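5' nucleotidase family protein (PDB 4Q7F) belongs to the calcineurin-like metallophosphoesterases and holds a manganese and a magnesium ion side by side next to a bound 3D1 molecule. Local coordinates at residues 25-30 with 70-75. Sequence-based numbering, arbitrary orientation.
Sequences VSDVHG and NGDFLQ. With MN (manganese (II) ion), chain C; MG (magnesium ion), chain B.
Asp27 and His29 on one loop and Asp72 on the other converge on a single manganese ion, a worked example of how two loops following neighbouring parallel strands of a sheet build a dinuclear metal centre. The carboxylates of Asp27 and Asp72 run alongside one another in the same direction, but their planes stand 87° apart. Each reaches manganese through OD2 at 2.2 Å, so the two OD2 atoms come within 3.0 Å of each other. Asp72 OD2 also binds magnesium, at 2.3 Å, and thus bridges the ions together with a shared water; the main polar partner of this side chain beyond the metals is His110. His29 contributes NE2 at 2.3 Å from manganese, while Asp72 CB sits over one ring face, displaced toward the CE1 and NE2 rim, in a CH-pi contact 3.7 Å from the centroid. At the far side of the ring, ND1 donates to Gln75 O over 2.7 Å, almost in the ring plane, a bond that would hold the ring's rotation with NE2 facing the metal. With OG anti to its backbone N (chi1 -172°), Ser26 donates to the anti side of Asp27 OD1 at 2.6 Å, one of that oxygen's partners. Backbone bonds from Asp27 N to Gly71 O and from His29 N to Asp72 O tie the loops beneath the metals. His249 also binds manganese, and Asn109, His207 and His247 bind magnesium. The chemistry implies a division of labour: second-shell bonds appear to orient the ligands, while the two cations probably offset the repulsion between the closely set carboxylate oxygens.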
loop_
_atom_site.group_PDB
_atom_site.type_symbol
_atom_site.label_atom_id
_atom_site.label_comp_id
_atom_site.label_asym_id
_atom_site.label_seq_id
_atom_site.Cartn_x
_atom_site.Cartn_y
_atom_site.Cartn_z
ATOM N N VAL A 25 -14.567 -5.841 1.929
ATOM C CA VAL A 25 -13.180 -6.076 2.306
ATOM C C VAL A 25 -12.389 -5.074 1.472
ATOM O O VAL A 25 -12.815 -4.669 0.361
ATOM C CB VAL A 25 -12.687 -7.518 2.075
ATOM C CG1 VAL A 25 -13.344 -8.449 3.070
ATOM C CG2 VAL A 25 -12.939 -7.994 0.649
ATOM N N SER A 26 -11.269 -4.622 2.013
ATOM C CA SER A 26 -10.426 -3.673 1.302
ATOM C C SER A 26 -8.989 -3.958 1.648
ATOM O O SER A 26 -8.688 -4.434 2.751
ATOM C CB SER A 26 -10.758 -2.223 1.685
ATOM O OG SER A 26 -10.062 -1.285 0.870
ATOM N N ASP A 27 -8.108 -3.684 0.693
ATOM C CA ASP A 27 -6.682 -3.876 0.888
ATOM C C ASP A 27 -6.340 -5.269 1.429
ATOM O O ASP A 27 -5.594 -5.425 2.389
ATOM C CB ASP A 27 -6.135 -2.746 1.778
ATOM C CG ASP A 27 -6.421 -1.346 1.204
ATOM O OD1 ASP A 27 -7.548 -0.809 1.356
ATOM O OD2 ASP A 27 -5.477 -0.713 0.676
ATOM N N VAL A 28 -6.945 -6.288 0.812
ATOM C CA VAL A 28 -6.685 -7.662 1.169
ATOM C C VAL A 28 -5.225 -8.001 0.877
ATOM O O VAL A 28 -4.576 -8.772 1.625
ATOM C CB VAL A 28 -7.638 -8.596 0.443
ATOM C CG1 VAL A 28 -7.308 -10.042 0.793
ATOM C CG2 VAL A 28 -9.049 -8.225 0.869
ATOM N N HIS A 29 -4.730 -7.397 -0.206
ATOM C CA HIS A 29 -3.330 -7.450 -0.597
ATOM C C HIS A 29 -2.760 -8.829 -0.841
ATOM O O HIS A 29 -1.583 -9.075 -0.582
ATOM C CB HIS A 29 -2.466 -6.679 0.414
ATOM C CG HIS A 29 -2.421 -5.202 0.171
ATOM N ND1 HIS A 29 -1.827 -4.662 -0.944
ATOM C CD2 HIS A 29 -2.831 -4.153 0.923
ATOM C CE1 HIS A 29 -1.887 -3.343 -0.883
ATOM N NE2 HIS A 29 -2.495 -3.008 0.238
ATOM N N GLY A 30 -3.615 -9.744 -1.297
ATOM C CA GLY A 30 -3.168 -11.096 -1.618
ATOM C C GLY A 30 -2.943 -11.955 -0.398
ATOM O O GLY A 30 -2.260 -12.989 -0.496
ATOM N N ASN A 70 -12.732 -3.596 -2.247
ATOM C CA ASN A 70 -12.463 -2.179 -2.520
ATOM C C ASN A 70 -11.028 -1.827 -2.895
ATOM O O ASN A 70 -10.537 -0.700 -2.591
ATOM C CB ASN A 70 -12.939 -1.307 -1.337
ATOM C CG ASN A 70 -12.970 0.186 -1.686
ATOM O OD1 ASN A 70 -13.412 0.577 -2.783
ATOM N ND2 ASN A 70 -12.496 1.024 -0.769
ATOM N N GLY A 71 -10.333 -2.752 -3.565
ATOM C CA GLY A 71 -8.989 -2.444 -4.071
ATOM C C GLY A 71 -7.781 -2.951 -3.311
ATOM O O GLY A 71 -7.857 -3.306 -2.140
ATOM N N ASP A 72 -6.649 -2.952 -4.005
ATOM C CA ASP A 72 -5.377 -3.437 -3.457
ATOM C C ASP A 72 -5.503 -4.905 -3.160
ATOM O O ASP A 72 -5.252 -5.361 -2.032
ATOM C CB ASP A 72 -4.902 -2.632 -2.235
ATOM C CG ASP A 72 -4.149 -1.358 -2.628
ATOM O OD1 ASP A 72 -4.079 -1.047 -3.845
ATOM O OD2 ASP A 72 -3.637 -0.664 -1.719
ATOM N N PHE A 73 -5.873 -5.645 -4.194
ATOM C CA PHE A 73 -6.057 -7.079 -4.093
ATOM C C PHE A 73 -5.062 -7.891 -4.912
ATOM O O PHE A 73 -4.930 -9.094 -4.718
ATOM C CB PHE A 73 -7.472 -7.478 -4.558
ATOM C CG PHE A 73 -7.738 -7.253 -6.030
ATOM C CD1 PHE A 73 -7.462 -8.245 -6.961
ATOM C CD2 PHE A 73 -8.272 -6.063 -6.477
ATOM C CE1 PHE A 73 -7.703 -8.042 -8.292
ATOM C CE2 PHE A 73 -8.542 -5.864 -7.808
ATOM C CZ PHE A 73 -8.246 -6.852 -8.724
ATOM N N LEU A 74 -4.340 -7.250 -5.802
ATOM C CA LEU A 74 -3.470 -7.983 -6.730
ATOM C C LEU A 74 -2.010 -8.027 -6.332
ATOM O O LEU A 74 -1.239 -8.806 -6.876
ATOM C CB LEU A 74 -3.666 -7.361 -8.115
ATOM C CG LEU A 74 -3.141 -8.046 -9.359
ATOM C CD1 LEU A 74 -3.733 -9.437 -9.512
ATOM C CD2 LEU A 74 -3.510 -7.157 -10.545
ATOM N N GLN A 75 -1.631 -7.207 -5.364
ATOM C CA GLN A 75 -0.249 -7.137 -4.889
ATOM C C GLN A 75 -0.230 -7.014 -3.373
ATOM O O GLN A 75 -1.174 -6.502 -2.770
ATOM C CB GLN A 75 0.435 -5.906 -5.506
ATOM C CG GLN A 75 1.916 -5.697 -5.148
ATOM C CD GLN A 75 2.146 -5.096 -3.764
ATOM O OE1 GLN A 75 1.263 -4.456 -3.185
ATOM N NE2 GLN A 75 3.351 -5.290 -3.233
HETATM MN MN MN C . -3.306 -0.905 0.414
HETATM MG MG MG B . -3.792 1.615 -1.755
HETATM O O HOH W 1 -8.570 -6.080 -1.519
HETATM O O HOH W 2 -6.235 -10.137 -2.423
HETATM O O HOH W 3 -2.680 1.263 0.250
HETATM O O HOH W 4 -0.894 -0.539 0.457
#